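Long-range contacts in hypothetical protein (PDB 2IAY), which is of unknown function but may have a role in amino-acid metabolism: residues 9-13 and 82-86; 16-20 and 67-72; 27-33 and 104-110. One frame throughout, in Å; residues are numbered along the deposited sequence.

Contact 1. Residues 9-13 and 82-86; sequences KLDGD and RANIF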
ATOM      1  N   LYS A   9       8.497   2.898  -4.294  1.00 10.19           N
ATOM      2  CA  LYS A   9       8.447   1.991  -5.412  1.00 10.79           C
ATOM      3  C   LYS A   9       8.428   0.588  -4.851  1.00 12.63           C
ATOM      4  O   LYS A   9       9.383   0.185  -4.192  1.00 16.26           O
ATOM      5  CB  LYS A   9       9.665   2.164  -6.325  1.00 13.68           C
ATOM      6  CG  LYS A   9       9.634   1.232  -7.499  1.00 16.21           C
ATOM      7  CD  LYS A   9      10.857   1.405  -8.361  1.00 21.93           C
ATOM      8  CE  LYS A   9      10.731   2.688  -9.128  1.00 31.66           C
ATOM      9  N   LEU A  10       7.345  -0.152  -5.067  1.00 10.11           N
ATOM     10  CA  LEU A  10       7.244  -1.520  -4.625  1.00  9.85           C
ATOM     11  C   LEU A  10       8.295  -2.390  -5.271  1.00 10.80           C
ATOM     12  O   LEU A  10       8.737  -2.127  -6.393  1.00 11.91           O
ATOM     13  CB  LEU A  10       5.848  -2.101  -4.908  1.00  9.56           C
ATOM     14  CG  LEU A  10       4.688  -1.378  -4.212  1.00 10.07           C
ATOM     15  CD1 LEU A  10       3.392  -1.892  -4.823  1.00 10.72           C
ATOM     16  CD2 LEU A  10       4.729  -1.617  -2.700  1.00 12.47           C
ATOM     17  N   ASP A  11       8.711  -3.432  -4.533  1.00 10.76           N
ATOM     18  CA  ASP A  11       9.730  -4.304  -5.056  1.00 11.03           C
ATOM     19  C   ASP A  11       9.307  -4.826  -6.421  1.00 12.01           C
ATOM     20  O   ASP A  11       8.217  -5.396  -6.610  1.00 12.57           O
ATOM     21  CB  ASP A  11       9.959  -5.501  -4.095  1.00 12.69           C
ATOM     22  CG  ASP A  11      10.661  -5.140  -2.833  1.00 15.53           C
ATOM     23  OD1 ASP A  11      11.181  -4.026  -2.680  1.00 23.84           O
ATOM     24  OD2 ASP A  11      10.828  -6.045  -1.992  1.00 16.42           O
ATOM     25  N   GLY A  12      10.187  -4.637  -7.402  1.00 14.63           N
ATOM     26  CA  GLY A  12       9.912  -5.104  -8.725  1.00 13.90           C
ATOM     27  C   GLY A  12       9.056  -4.238  -9.616  1.00 14.53           C
ATOM     28  O   GLY A  12       8.900  -4.510 -10.794  1.00 16.47           O
ATOM     29  N   ASP A  13       8.434  -3.234  -9.055  1.00 12.33           N
ATOM     30  CA  ASP A  13       7.495  -2.456  -9.829  1.00 11.18           C
ATOM     31  C   ASP A  13       8.215  -1.517 -10.796  1.00 12.76           C
ATOM     32  O   ASP A  13       9.341  -1.091 -10.543  1.00 14.58           O
ATOM     33  CB  ASP A  13       6.591  -1.695  -8.835  1.00 10.73           C
ATOM     34  CG  ASP A  13       5.229  -1.300  -9.409  1.00 10.39           C
ATOM     35  OD1 ASP A  13       5.028  -1.275 -10.658  1.00 10.72           O
ATOM     36  OD2 ASP A  13       4.330  -0.922  -8.585  1.00 10.58           O
ATOM     37  N   ARG A  82       9.421  -9.764   2.784  1.00 13.85           N
ATOM     38  CA  ARG A  82       9.333  -8.971   1.548  1.00 13.20           C
ATOM     39  C   ARG A  82       9.088  -9.860   0.343  1.00 12.46           C
ATOM     40  O   ARG A  82       9.715 -10.926   0.183  1.00 15.26           O
ATOM     41  CB  ARG A  82      10.613  -8.151   1.270  1.00 16.19           C
ATOM     42  CG  ARG A  82      10.946  -7.126   2.259  1.00 24.04           C
ATOM     43  CD  ARG A  82      10.909  -5.767   1.688  1.00 28.31           C
ATOM     44  NE  ARG A  82      11.807  -5.535   0.559  1.00 20.73           N
ATOM     45  CZ  ARG A  82      13.043  -5.034   0.636  1.00 24.72           C
ATOM     46  NH1 ARG A  82      13.688  -4.805   1.812  1.00 19.64           N
ATOM     47  NH2 ARG A  82      13.663  -4.825  -0.512  1.00 24.70           N
ATOM     48  N   ALA A  83       8.205  -9.400  -0.517  1.00 11.33           N
ATOM     49  CA  ALA A  83       7.833 -10.094  -1.728  1.00 11.37           C
ATOM     50  C   ALA A  83       7.930  -9.145  -2.886  1.00 12.10           C
ATOM     51  O   ALA A  83       7.712  -7.932  -2.751  1.00 12.35           O
ATOM     52  CB  ALA A  83       6.407 -10.637  -1.620  1.00 15.28           C
ATOM     53  N   ASN A  84       8.170  -9.728  -4.039  1.00 12.43           N
ATOM     54  CA  ASN A  84       8.216  -9.028  -5.331  1.00 12.37           C
ATOM     55  C   ASN A  84       7.166  -9.664  -6.205  1.00 12.12           C
ATOM     56  O   ASN A  84       7.335 -10.785  -6.672  1.00 14.44           O
ATOM     57  CB  ASN A  84       9.619  -9.202  -5.951  1.00 11.91           C
ATOM     58  CG  ASN A  84       9.818  -8.452  -7.261  1.00 14.72           C
ATOM     59  OD1 ASN A  84       8.880  -8.280  -8.031  1.00 14.11           O
ATOM     60  ND2 ASN A  84      11.070  -8.082  -7.558  1.00 15.17           N
ATOM     61  N   ILE A  85       6.040  -8.968  -6.374  1.00 12.32           N
ATOM     62  CA  ILE A  85       4.937  -9.548  -7.135  1.00 13.04           C
ATOM     63  C   ILE A  85       5.040  -9.249  -8.629  1.00 12.45           C
ATOM     64  O   ILE A  85       4.165  -9.692  -9.389  1.00 14.64           O
ATOM     65  CB  ILE A  85       3.555  -9.118  -6.503  1.00 12.90           C
ATOM     66  CG1 ILE A  85       3.189  -7.698  -6.835  1.00 10.35           C
ATOM     67  CG2 ILE A  85       3.511  -9.331  -4.990  1.00 13.88           C
ATOM     68  CD1 ILE A  85       1.708  -7.362  -6.500  1.00 10.86           C
ATOM     69  N   PHE A  86       6.017  -8.451  -9.062  1.00 13.65           N
ATOM     70  CA  PHE A  86       6.105  -7.967 -10.478  1.00 13.28           C
ATOM     71  C   PHE A  86       7.120  -8.661 -11.362  1.00 17.43           C
ATOM     72  O   PHE A  86       6.923  -8.746 -12.583  1.00 17.47           O
ATOM     73  CB  PHE A  86       6.448  -6.481 -10.509  1.00 14.08           C
ATOM     74  CG  PHE A  86       5.422  -5.644  -9.869  1.00 12.99           C
ATOM     75  CD1 PHE A  86       4.285  -5.282 -10.557  1.00 12.60           C
ATOM     76  CD2 PHE A  86       5.525  -5.280  -8.549  1.00 12.84           C
ATOM     77  CE1 PHE A  86       3.375  -4.503  -9.964  1.00 12.81           C
ATOM     78  CE2 PHE A  86       4.580  -4.526  -7.966  1.00 14.21           C
ATOM     79  CZ  PHE A  86       3.485  -4.139  -8.671  1.00 14.34           C
TER
HETATM   80  O   HOH W   1       6.000  -6.321  -5.279  1.00 10.29           O

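Contact 2. Residues 16-20 and 67-72; sequences TYTLS and LTGFKM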
ATOM      1  N   THR A  16       6.274   4.259  -9.546  1.00 10.71           N
ATOM      2  CA  THR A  16       6.511   4.834  -8.227  0.50  9.97           C
ATOM      3  C   THR A  16       5.219   5.536  -7.793  1.00 10.80           C
ATOM      4  O   THR A  16       4.596   6.235  -8.609  1.00 13.26           O
ATOM      5  CB  THR A  16       7.731   5.797  -8.292  0.50 11.29           C
ATOM      6  OG1 THR A  16       8.917   5.033  -8.515  0.50 12.87           O
ATOM      7  CG2 THR A  16       7.948   6.550  -7.027  0.50  9.65           C
ATOM      8  N   TYR A  17       4.857   5.397  -6.524  1.00  8.62           N
ATOM      9  CA  TYR A  17       3.690   6.072  -5.982  1.00  8.84           C
ATOM     10  C   TYR A  17       4.167   7.191  -5.085  1.00  8.65           C
ATOM     11  O   TYR A  17       5.131   7.043  -4.332  1.00 10.08           O
ATOM     12  CB  TYR A  17       2.801   5.076  -5.199  1.00  7.64           C
ATOM     13  CG  TYR A  17       2.115   4.126  -6.114  1.00  8.19           C
ATOM     14  CD1 TYR A  17       2.707   2.927  -6.461  1.00  9.34           C
ATOM     15  CD2 TYR A  17       0.881   4.433  -6.658  1.00  9.44           C
ATOM     16  CE1 TYR A  17       2.088   2.057  -7.329  1.00  9.75           C
ATOM     17  CE2 TYR A  17       0.262   3.552  -7.507  1.00 10.93           C
ATOM     18  CZ  TYR A  17       0.889   2.378  -7.859  1.00 10.69           C
ATOM     19  OH  TYR A  17       0.296   1.498  -8.727  1.00 14.71           O
ATOM     20  N   THR A  18       3.477   8.328  -5.176  1.00  7.74           N
ATOM     21  CA  THR A  18       3.757   9.504  -4.381  1.00  8.04           C
ATOM     22  C   THR A  18       2.587   9.831  -3.493  1.00  8.37           C
ATOM     23  O   THR A  18       1.440   9.813  -3.909  1.00  9.16           O
ATOM     24  CB  THR A  18       4.005  10.674  -5.334  1.00  9.66           C
ATOM     25  OG1 THR A  18       5.144  10.370  -6.141  1.00 10.80           O
ATOM     26  CG2 THR A  18       4.288  11.994  -4.598  1.00 11.13           C
ATOM     27  N   LEU A  19       2.863  10.177  -2.249  1.00  8.81           N
ATOM     28  CA  LEU A  19       1.820  10.602  -1.322  1.00  8.08           C
ATOM     29  C   LEU A  19       1.328  11.982  -1.742  1.00  9.37           C
ATOM     30  O   LEU A  19       2.107  12.867  -1.953  1.00 11.60           O
ATOM     31  CB  LEU A  19       2.380  10.622   0.097  1.00  9.56           C
ATOM     32  CG  LEU A  19       1.387  10.960   1.226  1.00  8.18           C
ATOM     33  CD1 LEU A  19       0.329   9.873   1.398  1.00 10.42           C
ATOM     34  CD2 LEU A  19       2.102  11.226   2.526  1.00  9.72           C
ATOM     35  N   SER A  20       0.027  12.158  -1.820  1.00  8.77           N
ATOM     36  CA  SER A  20      -0.514  13.446  -2.161  1.00  8.56           C
ATOM     37  C   SER A  20      -0.143  14.468  -1.113  1.00  8.28           C
ATOM     38  O   SER A  20      -0.346  14.241   0.071  1.00  8.91           O
ATOM     39  CB  SER A  20      -2.019  13.425  -2.292  1.00  8.96           C
ATOM     40  OG  SER A  20      -2.451  14.765  -2.407  1.00 10.51           O
ATOM     41  N   LEU A  67       0.886  13.285   8.362  1.00  6.75           N
ATOM     42  CA  LEU A  67       0.303  13.241   7.030  1.00  6.45           C
ATOM     43  C   LEU A  67       1.250  13.680   5.915  1.00  7.33           C
ATOM     44  O   LEU A  67       0.810  14.024   4.839  1.00  8.99           O
ATOM     45  CB  LEU A  67      -1.056  13.968   6.944  1.00  6.65           C
ATOM     46  CG  LEU A  67      -2.124  13.472   7.891  1.00  7.12           C
ATOM     47  CD1 LEU A  67      -3.322  14.414   7.877  1.00  8.09           C
ATOM     48  CD2 LEU A  67      -2.597  12.065   7.529  1.00 12.41           C
ATOM     49  N   THR A  68       2.553  13.609   6.189  1.00  7.12           N
ATOM     50  CA  THR A  68       3.555  14.116   5.261  1.00  6.84           C
ATOM     51  C   THR A  68       4.495  13.022   4.729  1.00  7.07           C
ATOM     52  O   THR A  68       5.310  13.332   3.873  1.00  9.79           O
ATOM     53  CB  THR A  68       4.421  15.170   5.935  1.00  9.43           C
ATOM     54  OG1 THR A  68       4.978  14.569   7.103  1.00 11.77           O
ATOM     55  CG2 THR A  68       3.635  16.421   6.259  1.00 12.49           C
ATOM     56  N   GLY A  69       4.359  11.786   5.187  1.00  6.50           N
ATOM     57  CA  GLY A  69       5.188  10.715   4.654  1.00  8.00           C
ATOM     58  C   GLY A  69       4.495   9.385   4.796  1.00  6.98           C
ATOM     59  O   GLY A  69       3.546   9.274   5.564  1.00  7.23           O
ATOM     60  N   PHE A  70       4.936   8.387   4.020  1.00  6.68           N
ATOM     61  CA  PHE A  70       4.305   7.082   4.049  1.00  6.91           C
ATOM     62  C   PHE A  70       5.329   5.984   3.852  1.00  6.21           C
ATOM     63  O   PHE A  70       6.490   6.217   3.512  1.00  7.69           O
ATOM     64  CB  PHE A  70       3.118   6.947   3.073  1.00  6.71           C
ATOM     65  CG  PHE A  70       3.447   6.654   1.618  1.00  6.42           C
ATOM     66  CD1 PHE A  70       4.185   7.528   0.821  1.00  8.53           C
ATOM     67  CD2 PHE A  70       2.875   5.559   0.986  1.00  7.15           C
ATOM     68  CE1 PHE A  70       4.389   7.263  -0.517  1.00  8.20           C
ATOM     69  CE2 PHE A  70       3.083   5.308  -0.349  1.00  7.28           C
ATOM     70  CZ  PHE A  70       3.832   6.167  -1.109  1.00  7.83           C
ATOM     71  N   LYS A  71       4.852   4.773   4.086  1.00  7.34           N
ATOM     72  CA  LYS A  71       5.519   3.534   3.830  1.00  7.04           C
ATOM     73  C   LYS A  71       4.535   2.612   3.134  1.00  6.39           C
ATOM     74  O   LYS A  71       3.355   2.610   3.451  1.00  7.51           O
ATOM     75  CB  LYS A  71       5.969   2.849   5.129  1.00  8.40           C
ATOM     76  CG  LYS A  71       6.899   3.659   5.953  1.00  9.08           C
ATOM     77  CD  LYS A  71       7.017   3.118   7.367  1.00  9.76           C
ATOM     78  CE  LYS A  71       8.013   3.897   8.199  1.00 11.00           C
ATOM     79  NZ  LYS A  71       8.253   3.287   9.558  1.00 12.33           N
HETATM   80  N   MSE A  72       5.017   1.805   2.184  1.00  6.18           N
HETATM   81  CA  MSE A  72       4.159   0.856   1.513  1.00  6.99           C
HETATM   82  C   MSE A  72       4.998  -0.314   1.054  1.00  7.91           C
HETATM   83  O   MSE A  72       6.091  -0.128   0.526  1.00  9.91           O
HETATM   84  CB  MSE A  72       3.431   1.502   0.359  1.00  8.48           C
HETATM   85  CG  MSE A  72       2.422   0.582  -0.319  1.00  7.19           C
HETATM   86 SE   MSE A  72       1.384   1.529  -1.686  0.75 13.74          SE
HETATM   87  CE  MSE A  72       2.822   1.848  -2.889  1.00 12.12           C
TER
HETATM   88  O   HOH W   2       1.344  14.739   2.218  1.00 11.04           O

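Contact 3. Residues 27-33 and 104-110; sequences TLMDLGF and NFIERDI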
ATOM      1  N   THR A  27     -10.323  11.424   4.492  1.00  7.23           N
ATOM      2  CA  THR A  27     -10.276  10.627   3.283  1.00  7.88           C
ATOM      3  C   THR A  27      -9.561   9.292   3.530  1.00  7.78           C
ATOM      4  O   THR A  27     -10.027   8.222   3.091  1.00  8.32           O
ATOM      5  CB  THR A  27      -9.659  11.398   2.140  1.00  8.63           C
ATOM      6  OG1 THR A  27     -10.394  12.602   1.999  1.00  9.67           O
ATOM      7  CG2 THR A  27      -9.728  10.598   0.810  1.00 11.60           C
ATOM      8  N   LEU A  28      -8.444   9.331   4.255  1.00  7.91           N
ATOM      9  CA  LEU A  28      -7.770   8.081   4.645  1.00  7.68           C
ATOM     10  C   LEU A  28      -8.758   7.154   5.346  1.00  7.58           C
ATOM     11  O   LEU A  28      -8.857   5.956   5.056  1.00  7.99           O
ATOM     12  CB  LEU A  28      -6.538   8.337   5.516  1.00  8.07           C
ATOM     13  CG  LEU A  28      -5.352   8.965   4.791  1.00  7.49           C
ATOM     14  CD1 LEU A  28      -4.347   9.401   5.817  1.00 10.73           C
ATOM     15  CD2 LEU A  28      -4.702   8.008   3.790  1.00  8.84           C
HETATM   16  N   MSE A  29      -9.499   7.695   6.311  1.00  8.14           N
HETATM   17  CA  MSE A  29     -10.472   6.915   7.081  0.67  7.16           C
HETATM   18  C   MSE A  29     -11.531   6.361   6.165  1.00  7.82           C
HETATM   19  O   MSE A  29     -11.942   5.220   6.264  1.00  9.34           O
HETATM   20  CB  MSE A  29     -11.138   7.801   8.157  0.67  7.71           C
HETATM   21  CG  MSE A  29     -10.145   8.163   9.235  0.67  7.52           C
HETATM   22 SE   MSE A  29     -10.923   9.316  10.582  0.50 14.67          SE
HETATM   23  CE  MSE A  29      -9.541   8.986  11.953  0.67 17.29           C
ATOM     24  N   ASP A  30     -12.007   7.192   5.255  1.00  8.64           N
ATOM     25  CA  ASP A  30     -13.047   6.788   4.308  1.00  8.86           C
ATOM     26  C   ASP A  30     -12.603   5.639   3.401  1.00  9.86           C
ATOM     27  O   ASP A  30     -13.425   4.838   2.976  1.00 13.08           O
ATOM     28  CB  ASP A  30     -13.494   7.991   3.458  1.00  9.69           C
ATOM     29  CG  ASP A  30     -14.760   7.713   2.663  1.00 10.84           C
ATOM     30  OD1 ASP A  30     -15.746   7.286   3.313  1.00 11.74           O
ATOM     31  OD2 ASP A  30     -14.776   7.953   1.413  1.00 12.16           O
ATOM     32  N   LEU A  31     -11.308   5.536   3.118  1.00  9.11           N
ATOM     33  CA  LEU A  31     -10.757   4.460   2.286  1.00  9.23           C
ATOM     34  C   LEU A  31     -10.305   3.263   3.098  1.00  9.77           C
ATOM     35  O   LEU A  31      -9.732   2.334   2.518  1.00 12.56           O
ATOM     36  CB  LEU A  31      -9.597   4.998   1.423  1.00 10.48           C
ATOM     37  CG  LEU A  31      -9.984   5.662   0.094  1.00 11.06           C
ATOM     38  CD1 LEU A  31     -10.480   4.699  -0.927  1.00 13.40           C
ATOM     39  CD2 LEU A  31     -11.001   6.801   0.205  1.00 11.77           C
ATOM     40  N   GLY A  32     -10.528   3.262   4.408  1.00  9.14           N
ATOM     41  CA  GLY A  32     -10.296   2.092   5.202  1.00  9.46           C
ATOM     42  C   GLY A  32      -9.031   2.094   6.038  1.00  9.45           C
ATOM     43  O   GLY A  32      -8.725   1.101   6.684  1.00  9.73           O
ATOM     44  N   PHE A  33      -8.307   3.198   6.082  1.00  7.72           N
ATOM     45  CA  PHE A  33      -7.181   3.311   6.999  1.00  8.15           C
ATOM     46  C   PHE A  33      -7.698   3.461   8.420  1.00  8.62           C
ATOM     47  O   PHE A  33      -8.717   4.114   8.646  1.00 10.41           O
ATOM     48  CB  PHE A  33      -6.288   4.520   6.678  1.00  8.62           C
ATOM     49  CG  PHE A  33      -5.453   4.382   5.442  1.00  7.15           C
ATOM     50  CD1 PHE A  33      -6.015   4.431   4.183  1.00  8.41           C
ATOM     51  CD2 PHE A  33      -4.086   4.203   5.556  1.00  7.49           C
ATOM     52  CE1 PHE A  33      -5.214   4.335   3.051  1.00  9.29           C
ATOM     53  CE2 PHE A  33      -3.303   4.102   4.433  1.00  8.95           C
ATOM     54  CZ  PHE A  33      -3.868   4.109   3.206  1.00  9.97           C
ATOM     55  N   ASN A 104      -8.196   3.208  -6.325  1.00  7.69           N
ATOM     56  CA  ASN A 104      -9.091   3.950  -5.462  1.00  8.22           C
ATOM     57  C   ASN A 104      -8.348   5.086  -4.708  1.00  7.55           C
ATOM     58  O   ASN A 104      -8.907   6.139  -4.485  1.00  8.46           O
ATOM     59  CB  ASN A 104      -9.794   3.051  -4.446  1.00  9.33           C
ATOM     60  CG  ASN A 104     -10.821   2.151  -5.043  1.00 11.32           C
ATOM     61  OD1 ASN A 104     -11.457   2.503  -6.038  1.00 12.44           O
ATOM     62  ND2 ASN A 104     -11.055   1.021  -4.393  1.00 13.67           N
ATOM     63  N   PHE A 105      -7.108   4.797  -4.297  1.00  7.28           N
ATOM     64  CA  PHE A 105      -6.307   5.798  -3.623  1.00  7.55           C
ATOM     65  C   PHE A 105      -5.923   6.934  -4.579  1.00  7.38           C
ATOM     66  O   PHE A 105      -5.875   8.087  -4.168  1.00  8.63           O
ATOM     67  CB  PHE A 105      -5.055   5.159  -3.020  1.00  6.76           C
ATOM     68  CG  PHE A 105      -5.262   4.162  -1.898  1.00  6.73           C
ATOM     69  CD1 PHE A 105      -6.507   3.829  -1.393  1.00  8.70           C
ATOM     70  CD2 PHE A 105      -4.152   3.562  -1.362  1.00  9.10           C
ATOM     71  CE1 PHE A 105      -6.607   2.875  -0.386  1.00  8.57           C
ATOM     72  CE2 PHE A 105      -4.265   2.637  -0.329  1.00  9.56           C
ATOM     73  CZ  PHE A 105      -5.507   2.264   0.126  1.00  8.72           C
ATOM     74  N   ILE A 106      -5.692   6.593  -5.850  1.00  7.84           N
ATOM     75  CA  ILE A 106      -5.407   7.622  -6.877  1.00  7.55           C
ATOM     76  C   ILE A 106      -6.647   8.497  -7.105  1.00  8.89           C
ATOM     77  O   ILE A 106      -6.571   9.714  -7.139  1.00 10.52           O
ATOM     78  CB  ILE A 106      -4.953   6.977  -8.174  1.00  8.21           C
ATOM     79  CG1 ILE A 106      -3.576   6.362  -7.954  1.00 10.01           C
ATOM     80  CG2 ILE A 106      -4.891   8.050  -9.273  1.00 10.83           C
ATOM     81  CD1 ILE A 106      -3.076   5.521  -9.101  1.00 12.17           C
ATOM     82  N   GLU A 107      -7.807   7.883  -7.185  1.00  8.28           N
ATOM     83  CA  GLU A 107      -9.057   8.628  -7.422  1.00  9.73           C
ATOM     84  C   GLU A 107      -9.520   9.512  -6.271  1.00  9.47           C
ATOM     85  O   GLU A 107     -10.271  10.463  -6.476  1.00 12.66           O
ATOM     86  CB  GLU A 107     -10.150   7.634  -7.781  1.00 11.66           C
ATOM     87  CG  GLU A 107      -9.910   7.013  -9.182  1.00 14.44           C
ATOM     88  CD  GLU A 107      -9.530   8.020 -10.282  1.00 20.40           C
ATOM     89  OE1 GLU A 107     -10.277   8.999 -10.481  1.00 24.22           O
ATOM     90  OE2 GLU A 107      -8.462   7.840 -10.937  1.00 21.22           O
ATOM     91  N   ARG A 108      -9.013   9.238  -5.079  1.00  8.53           N
ATOM     92  CA  ARG A 108      -9.426   9.955  -3.874  0.50  8.67           C
ATOM     93  C   ARG A 108      -8.305  10.801  -3.260  1.00  7.30           C
ATOM     94  O   ARG A 108      -8.359  11.167  -2.111  1.00  9.31           O
ATOM     95  CB  ARG A 108     -10.060   8.993  -2.874  0.50  8.97           C
ATOM     96  CG  ARG A 108     -11.208   8.171  -3.463  0.50 10.71           C
ATOM     97  CD  ARG A 108     -12.498   8.955  -3.601  0.50 12.23           C
ATOM     98  NE  ARG A 108     -13.082   9.174  -2.286  0.50  9.24           N
ATOM     99  CZ  ARG A 108     -13.102  10.332  -1.623  0.50  9.32           C
ATOM    100  NH1 ARG A 108     -12.670  11.489  -2.157  0.50 11.33           N
ATOM    101  NH2 ARG A 108     -13.604  10.340  -0.409  0.50 10.35           N
ATOM    102  N   ASP A 109      -7.287  11.152  -4.056  1.00  8.42           N
ATOM    103  CA  ASP A 109      -6.262  12.107  -3.609  1.00  9.03           C
ATOM    104  C   ASP A 109      -5.457  11.615  -2.421  1.00  8.57           C
ATOM    105  O   ASP A 109      -5.126  12.389  -1.531  1.00  8.98           O
ATOM    106  CB  ASP A 109      -6.850  13.518  -3.359  1.00 10.14           C
ATOM    107  CG  ASP A 109      -5.807  14.600  -3.072  1.00 10.83           C
ATOM    108  OD1 ASP A 109      -4.758  14.616  -3.727  1.00 10.99           O
ATOM    109  OD2 ASP A 109      -6.034  15.472  -2.194  1.00 12.78           O
ATOM    110  N   ILE A 110      -5.104  10.328  -2.446  1.00  7.73           N
ATOM    111  CA  ILE A 110      -4.186   9.763  -1.470  1.00  7.19           C
ATOM    112  C   ILE A 110      -2.811   9.549  -2.078  1.00  7.54           C
ATOM    113  O   ILE A 110      -1.803   9.942  -1.466  1.00  7.95           O
ATOM    114  CB  ILE A 110      -4.753   8.476  -0.811  1.00  8.80           C
ATOM    115  CG1 ILE A 110      -6.060   8.816  -0.021  1.00 10.16           C
ATOM    116  CG2 ILE A 110      -3.697   7.798   0.060  1.00  8.46           C
ATOM    117  CD1 ILE A 110      -6.880   7.617   0.385  1.00 12.29           C
TER
HETATM  118  O   HOH W   3     -13.571  12.940   0.693  1.00 21.43           O

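Contact 1. Residues 9-13 and 82-86
D11 and F86 carry the meeting of two loops, one a type II beta turn from L10 to D13, the other a segment shaped by an Asx turn at N84. The contact joins the loop between strands 7-8 and 17-19 to the loop between strand 70-76 and helix 92-107. The turn is closed by its own backbone bond from D13 N to L10 O, and G12 takes the positive phi of its third position, where a side chain would run into N84 OD1.

The charged part is a salt bridge at one end. R82, its chain bent at chi2 and chi3, swings NE round to D11, and NE reaches OD2 at 2.8 Å along an almost straight N-H line (175°). OD2 receives it on its syn lone pair, in the guanidinium plane, although the carboxylate itself is turned well out of that plane. The two further approaches, from NH2, are weak.

At the other end the F86 ring is packed by a carboxylate and a methylene of D13. A chi1 of -156° swings D13 CG away from the backbone N and over one ring face, the planes 18° apart, and D13 CB makes a CH-pi contact 3.9 Å from the ring centroid. I85 CG1 lies over the opposite face, while D11 O sits at the edge, in plane. The D13 carboxylate also salt-bridges R99 of helix 92-107.

Water joins polar backbone atoms, donating to D11 O at 2.7 Å and accepting from I85 N at 2.9 Å. N84 OD1 accepts from K87 N, just beyond the segment, and receives F86 N in its carbonyl plane at 3.0 Å.

Contact 2. Residues 16-20 and 67-72
F70 pushes its ring toward strand 17-19 and overlaps L19, whose CB lies 3.7 Å from F70 CD1. A chi1 of 81° sets F70 CG between its own backbone N and carbonyl carbon, and the ring thereby reaches the backbone of the opposing strand: Y17 O meets its edge, in plane, 3.6 Å from CZ. This is a worked case of two strands facing one another through side chains, for their short axes stand 8.6 Å apart, too far for backbone pairing, and run roughly antiparallel at 151°.

On one flank of the phenyl ring, L19 bends round to the loop before strand 70-72. Its CG is anti to the backbone N (chi1 -176°), and methyl CD2 rests 3.5 Å from G69 N and close to T68 C. On the other flank, selenomethionine M72 extends its chain and then bends at chi3, bringing CE within 3.7 Å of CD1 of Y17. The two side chains run at a slant to each other, and the methyl approaches the tyrosine ring obliquely.

At the L67 end a water bridges the two backbones, donating to S20 O and to L67 O, each at 2.8 Å. It ties together two carbonyls that could not bond to one another.

The contact thus belongs to the interface between two antiparallel sheets. Strand 17-19 is the middle strand of one, with 7-8 and 111-113 beside it, and 70-76 is an outermost strand of the other. V8 and L111 also touch F70, M61 of strand 57-63 packs on F70 and M72, and Y17 OH has a weak hydrogen bond to R99 of helix 92-107.

Contact 3. Residues 27-33 and 104-110
L31, R108 and I110 are the main elements where two helix ends meet, one finished by a Schellman motif. That motif, with G32 at positive phi, closes helix 25-30, and beyond it the chain turns toward F33.

L31 fits among several neighbours at once. Its CG lies 3.7 Å from CD1 of I110, the two side chains running antiparallel alongside each other, while CD1 touches N104 CB and CD2 lies against the aliphatic part of R108. I110 also places CG2 3.9 Å from CD2 of L28, and the same L28 methyl lies over the centre of one face of the F33 ring. Deeper still, F33 and F105 approach head-on from the two segments as an oblique aromatic pair, centroids 5.3 Å apart; F43 of strand 41-47 contacts both rings.

R108 lies at the solvent-exposed side, and its contacts are less certain, holding for one of two conformers. Bends at chi2 and chi3 fold its chain back, so that T27 CG2 lies over one face of the guanidinium and a water accepts from NH2. The same nitrogen forms a salt bridge with D30: NH2 points at OD2, 3.2 Å away, in the guanidinium plane but on the anti side of the carboxylate, 29° out of the carboxylate plane.

How the contacts relate
Taken together, the three contacts illustrate how distant parts of a small chain are joined at separate places. Contact 2, nearest the chain's centre at about 9 Å, mediates between the others. It touches contact 1, where L10 CD2 packs 3.8 Å from M72 O, and it meets contact 3 through probable hydrogen bonds, S20 OG to D109 OD1 at 2.7 Å and S20 N to I110 O at 2.9 Å. Contacts 1 and 3 lie on opposite sides of the centre, their own centres about 22 Å apart and nearest atoms about 10 Å. Along the sequence contact 2 nests within the loop closed by contact 1, whereas contact 3 crosses both.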